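Hypothetical protein (Streptococcus pneumoniae, PDB 2HIY) is of unknown function but belongs to the conserved bacterial DUF1697 family and contains two four-stranded antiparallel sheets. Local coordinates at residues W95-L106 against G137-Y148. Sequence-based numbering, arbitrary orientation.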
loop_
_atom_site.group_PDB
_atom_site.type_symbol
_atom_site.label_atom_id
_atom_site.label_comp_id
_atom_site.label_asym_id
_atom_site.label_seq_id
_atom_site.Cartn_x
_atom_site.Cartn_y
_atom_site.Cartn_z
ATOM N N TRP D 95 17.934 29.577 7.445
ATOM C CA TRP D 95 17.894 28.130 7.656
ATOM C C TRP D 95 17.406 27.390 6.420
ATOM O O TRP D 95 17.577 26.173 6.312
ATOM C CB TRP D 95 17.040 27.795 8.881
ATOM C CG TRP D 95 15.671 28.444 8.902
ATOM C CD1 TRP D 95 15.319 29.575 9.589
ATOM C CD2 TRP D 95 14.481 27.967 8.267
ATOM N NE1 TRP D 95 13.977 29.844 9.408
ATOM C CE2 TRP D 95 13.453 28.872 8.599
ATOM C CE3 TRP D 95 14.178 26.873 7.441
ATOM C CZ2 TRP D 95 12.132 28.702 8.158
ATOM C CZ3 TRP D 95 12.861 26.721 7.007
ATOM C CH2 TRP D 95 11.872 27.637 7.355
ATOM N N TRP D 96 16.812 28.104 5.468
ATOM C CA TRP D 96 16.266 27.446 4.292
ATOM C C TRP D 96 17.342 26.793 3.449
ATOM O O TRP D 96 17.059 25.842 2.711
ATOM C CB TRP D 96 15.474 28.465 3.473
ATOM C CG TRP D 96 14.765 27.966 2.235
ATOM C CD1 TRP D 96 15.066 28.275 0.959
ATOM C CD2 TRP D 96 13.585 27.151 2.205
ATOM N NE1 TRP D 96 14.159 27.689 0.098
ATOM C CE2 TRP D 96 13.257 26.971 0.837
ATOM C CE3 TRP D 96 12.796 26.535 3.187
ATOM C CZ2 TRP D 96 12.130 26.255 0.432
ATOM C CZ3 TRP D 96 11.702 25.795 2.781
ATOM C CH2 TRP D 96 11.380 25.652 1.406
ATOM N N SER D 97 18.573 27.272 3.524
ATOM C CA SER D 97 19.632 26.642 2.747
ATOM C C SER D 97 20.360 25.515 3.489
ATOM O O SER D 97 21.166 24.809 2.885
ATOM C CB SER D 97 20.637 27.685 2.246
ATOM O OG SER D 97 21.242 28.343 3.334
ATOM N N ARG D 98 20.073 25.338 4.782
ATOM C CA ARG D 98 20.775 24.353 5.608
ATOM C C ARG D 98 20.196 22.940 5.465
ATOM O O ARG D 98 19.088 22.763 4.946
ATOM C CB ARG D 98 20.721 24.760 7.078
ATOM C CG ARG D 98 21.404 26.067 7.346
ATOM C CD ARG D 98 21.400 26.331 8.847
ATOM N NE ARG D 98 21.977 27.657 9.029
ATOM C CZ ARG D 98 21.370 28.675 9.649
ATOM N NH1 ARG D 98 20.215 28.484 10.276
ATOM N NH2 ARG D 98 21.969 29.856 9.662
ATOM N N ASP D 99 20.933 21.956 5.978
ATOM C CA ASP D 99 20.601 20.542 5.772
ATOM C C ASP D 99 19.589 20.010 6.779
ATOM O O ASP D 99 19.855 19.050 7.505
ATOM C CB ASP D 99 21.901 19.735 5.854
ATOM C CG ASP D 99 21.725 18.280 5.456
ATOM O OD1 ASP D 99 20.820 17.969 4.643
ATOM O OD2 ASP D 99 22.515 17.454 5.967
ATOM N N LEU D 100 18.408 20.619 6.808
ATOM C CA LEU D 100 17.316 20.131 7.644
ATOM C C LEU D 100 16.802 18.865 7.008
ATOM O O LEU D 100 16.884 18.696 5.778
ATOM C CB LEU D 100 16.190 21.161 7.661
ATOM C CG LEU D 100 16.380 22.299 8.668
ATOM C CD1 LEU D 100 17.511 23.253 8.280
ATOM C CD2 LEU D 100 15.073 23.074 8.754
ATOM N N ALA D 101 16.207 18.007 7.824
ATOM C CA ALA D 101 15.730 16.727 7.298
ATOM C C ALA D 101 14.687 16.918 6.226
ATOM O O ALA D 101 14.694 16.213 5.214
ATOM C CB ALA D 101 15.179 15.847 8.387
ATOM N N ARG D 102 13.773 17.867 6.426
ATOM C CA ARG D 102 12.707 18.120 5.438
ATOM C C ARG D 102 12.458 19.618 5.339
ATOM O O ARG D 102 12.367 20.305 6.373
ATOM C CB ARG D 102 11.417 17.404 5.834
ATOM C CG ARG D 102 11.634 15.901 5.901
ATOM C CD ARG D 102 10.376 15.179 5.822
ATOM N NE ARG D 102 10.540 13.794 6.241
ATOM C CZ ARG D 102 9.536 12.930 6.220
ATOM N NH1 ARG D 102 8.352 13.322 5.754
ATOM N NH2 ARG D 102 9.718 11.690 6.626
ATOM N N LYS D 103 12.300 20.126 4.134
ATOM C CA LYS D 103 11.971 21.527 3.898
ATOM C C LYS D 103 10.876 21.601 2.867
ATOM O O LYS D 103 11.040 21.041 1.791
ATOM C CB LYS D 103 13.181 22.306 3.440
ATOM C CG LYS D 103 14.288 22.405 4.508
ATOM C CD LYS D 103 15.499 23.192 4.035
ATOM C CE LYS D 103 16.267 22.420 2.952
ATOM N NZ LYS D 103 17.587 23.044 2.625
ATOM N N ASP D 104 9.790 22.256 3.196
ATOM C CA ASP D 104 8.656 22.407 2.296
ATOM C C ASP D 104 8.252 23.854 2.160
ATOM O O ASP D 104 8.414 24.636 3.104
ATOM C CB ASP D 104 7.497 21.580 2.819
ATOM C CG ASP D 104 7.867 20.105 2.885
ATOM O OD1 ASP D 104 8.079 19.498 1.810
ATOM O OD2 ASP D 104 8.022 19.551 4.000
ATOM N N PHE D 105 7.708 24.198 0.988
ATOM C CA PHE D 105 7.121 25.513 0.812
ATOM C C PHE D 105 5.633 25.289 0.573
ATOM O O PHE D 105 5.269 24.511 -0.310
ATOM C CB PHE D 105 7.733 26.253 -0.369
ATOM C CG PHE D 105 7.420 27.728 -0.366
ATOM C CD1 PHE D 105 8.097 28.573 0.485
ATOM C CD2 PHE D 105 6.423 28.257 -1.172
ATOM C CE1 PHE D 105 7.832 29.925 0.501
ATOM C CE2 PHE D 105 6.160 29.592 -1.176
ATOM C CZ PHE D 105 6.861 30.441 -0.322
ATOM N N LEU D 106 4.810 25.984 1.333
ATOM C CA LEU D 106 3.354 25.902 1.191
ATOM C C LEU D 106 2.907 27.121 0.386
ATOM O O LEU D 106 2.786 28.215 0.940
ATOM C CB LEU D 106 2.680 25.909 2.574
ATOM C CG LEU D 106 2.866 24.654 3.446
ATOM C CD1 LEU D 106 4.330 24.482 3.870
ATOM C CD2 LEU D 106 2.026 24.787 4.707
ATOM N N GLY D 137 3.981 32.290 0.215
ATOM C CA GLY D 137 3.637 31.096 0.948
ATOM C C GLY D 137 4.494 30.987 2.185
ATOM O O GLY D 137 5.155 31.937 2.592
ATOM N N ILE D 138 4.481 29.779 2.740
ATOM C CA ILE D 138 5.122 29.527 4.047
ATOM C C ILE D 138 6.322 28.614 3.853
ATOM O O ILE D 138 6.187 27.523 3.283
ATOM C CB ILE D 138 4.146 28.828 5.025
ATOM C CG1 ILE D 138 2.853 29.634 5.118
ATOM C CG2 ILE D 138 4.791 28.677 6.416
ATOM C CD1 ILE D 138 1.762 28.959 5.945
ATOM N N PHE D 139 7.516 29.055 4.276
ATOM C CA PHE D 139 8.657 28.158 4.382
ATOM C C PHE D 139 8.519 27.346 5.662
ATOM O O PHE D 139 8.286 27.930 6.718
ATOM C CB PHE D 139 9.962 28.962 4.522
ATOM C CG PHE D 139 10.233 29.963 3.415
ATOM C CD1 PHE D 139 10.978 29.576 2.305
ATOM C CD2 PHE D 139 9.807 31.303 3.510
ATOM C CE1 PHE D 139 11.282 30.498 1.293
ATOM C CE2 PHE D 139 10.091 32.212 2.508
ATOM C CZ PHE D 139 10.855 31.807 1.402
ATOM N N TRP D 140 8.704 26.030 5.610
ATOM C CA TRP D 140 8.500 25.230 6.826
ATOM C C TRP D 140 9.492 24.105 6.852
ATOM O O TRP D 140 9.469 23.184 6.000
ATOM C CB TRP D 140 7.065 24.729 6.861
ATOM C CG TRP D 140 6.534 24.287 8.173
ATOM C CD1 TRP D 140 7.200 23.733 9.249
ATOM C CD2 TRP D 140 5.163 24.366 8.560
ATOM N NE1 TRP D 140 6.319 23.461 10.290
ATOM C CE2 TRP D 140 5.059 23.848 9.883
ATOM C CE3 TRP D 140 3.999 24.828 7.920
ATOM C CZ2 TRP D 140 3.829 23.780 10.568
ATOM C CZ3 TRP D 140 2.778 24.761 8.599
ATOM C CH2 TRP D 140 2.714 24.244 9.914
ATOM N N GLY D 141 10.432 24.184 7.797
ATOM C CA GLY D 141 11.537 23.229 7.898
ATOM C C GLY D 141 11.315 22.357 9.114
ATOM O O GLY D 141 10.860 22.828 10.158
ATOM N N LYS D 142 11.628 21.079 8.953
ATOM C CA LYS D 142 11.585 20.138 10.060
ATOM C C LYS D 142 13.000 19.579 10.235
ATOM O O LYS D 142 13.611 19.078 9.290
ATOM C CB LYS D 142 10.567 19.011 9.755
ATOM C CG LYS D 142 9.071 19.410 9.852
ATOM C CD LYS D 142 8.551 20.343 8.767
ATOM C CE LYS D 142 8.713 19.805 7.376
ATOM N NZ LYS D 142 7.978 20.683 6.397
ATOM N N PHE D 143 13.536 19.658 11.450
ATOM C CA PHE D 143 14.976 19.439 11.622
ATOM C C PHE D 143 15.411 18.021 11.495
ATOM O O PHE D 143 16.520 17.779 10.988
ATOM C CB PHE D 143 15.456 20.024 12.941
ATOM C CG PHE D 143 15.415 21.513 12.968
ATOM C CD1 PHE D 143 16.372 22.237 12.276
ATOM C CD2 PHE D 143 14.439 22.201 13.663
ATOM C CE1 PHE D 143 16.343 23.637 12.271
ATOM C CE2 PHE D 143 14.391 23.619 13.673
ATOM C CZ PHE D 143 15.355 24.320 12.960
ATOM N N SER D 144 14.586 17.067 11.923
ATOM C CA SER D 144 15.102 15.694 12.040
ATOM C C SER D 144 14.070 14.637 11.749
ATOM O O SER D 144 12.918 14.738 12.172
ATOM C CB SER D 144 15.627 15.495 13.464
ATOM O OG SER D 144 16.045 14.145 13.646
ATOM N N GLU D 145 14.496 13.564 11.088
ATOM C CA GLU D 145 13.608 12.428 10.919
ATOM C C GLU D 145 13.185 11.818 12.251
ATOM O O GLU D 145 12.052 11.329 12.366
ATOM C CB GLU D 145 14.274 11.344 10.048
ATOM C CG GLU D 145 14.508 11.782 8.577
ATOM C CD GLU D 145 13.243 11.914 7.733
ATOM O OE1 GLU D 145 12.191 11.371 8.117
ATOM O OE2 GLU D 145 13.293 12.569 6.668
ATOM N N GLU D 146 14.043 11.854 13.258
ATOM C CA GLU D 146 13.698 11.223 14.538
ATOM C C GLU D 146 12.616 11.964 15.332
ATOM O O GLU D 146 11.958 11.359 16.185
ATOM C CB GLU D 146 14.946 11.028 15.396
ATOM C CG GLU D 146 14.700 10.482 16.808
ATOM C CD GLU D 146 14.955 11.514 17.896
ATOM O OE1 GLU D 146 14.306 12.585 17.881
ATOM O OE2 GLU D 146 15.809 11.255 18.775
ATOM N N SER D 147 12.418 13.255 15.048
ATOM C CA SER D 147 11.411 14.041 15.730
ATOM C C SER D 147 10.271 14.426 14.799
ATOM O O SER D 147 9.336 15.098 15.244
ATOM C CB SER D 147 12.069 15.302 16.278
ATOM O OG SER D 147 12.585 16.021 15.162
ATOM N N TYR D 148 10.328 14.022 13.542
ATOM C CA TYR D 148 9.369 14.489 12.563
ATOM C C TYR D 148 7.913 14.177 12.955
ATOM O O TYR D 148 7.009 15.017 12.763
ATOM C CB TYR D 148 9.701 13.908 11.173
ATOM C CG TYR D 148 8.695 14.276 10.135
ATOM C CD1 TYR D 148 8.769 15.509 9.522
ATOM C CD2 TYR D 148 7.617 13.432 9.815
ATOM C CE1 TYR D 148 7.806 15.900 8.582
ATOM C CE2 TYR D 148 6.665 13.821 8.876
ATOM C CZ TYR D 148 6.772 15.061 8.270
ATOM O OH TYR D 148 5.815 15.476 7.338
HETATM O O HOH W 1 15.491 13.515 5.581
HETATM O O HOH W 2 6.343 15.506 4.788
#
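Arg102 to Leu106 pairs antiparallel with Ile138 to Lys142, the short strand axes 4.5 Å apart at closest approach, and Ala101 and Arg102 both face Lys142 in a classic beta bulge.

Phe105 and Phe139 share one face of the sheet. Phe105 turns its edge onto the ring of Phe139, setting CE1 over the ring centre, with centroids 4.7 Å apart; Phe139 in turn directs CD1 onto the face of Trp96, its plane at 75° to the indole. Flat, apolar rings suit these T-shaped contacts, and Phe174 of helix 171-182 packs against both Phe105 and Trp96, edge-to-face with the latter. Gly141, lacking a side chain, lets Leu100 CD2 come within 3.6 Å of its CA and Trp95 CZ3 reach its backbone N.

The other face is mixed: Leu106 CD2 packs on Trp140 CE3, while Lys142, Asp104 and Arg102 carry charge. Lys142, bent at chi2 (70°) and chi3 (58°), curls back over the strands and gives NZ to the anti lone pair of Asp104 OD2 at 2.7 Å. The same NZ also bonds Trp140 O, which takes Asp104 N from the opposite face of its carbonyl plane.

Farther along, the extended Arg102 grips Glu145 side-on: NE lies 3.0 Å from OE2, and NH2 2.9 Å from OE1 on its syn lone pair. The guanidinium also lies flat on Tyr148, CZ 3.9 Å from the ring centroid, a cation-pi stack. A flat guanidinium suits this place because its N-H edge can meet the carboxylate while its face lies on the ring.

The pair forms the two central strands of an antiparallel sheet, between strands 129-133 and 166-170; the Arg102-Glu145 salt bridge ties the bulged start of strand 102-106 to the segment leaving strand 137-142.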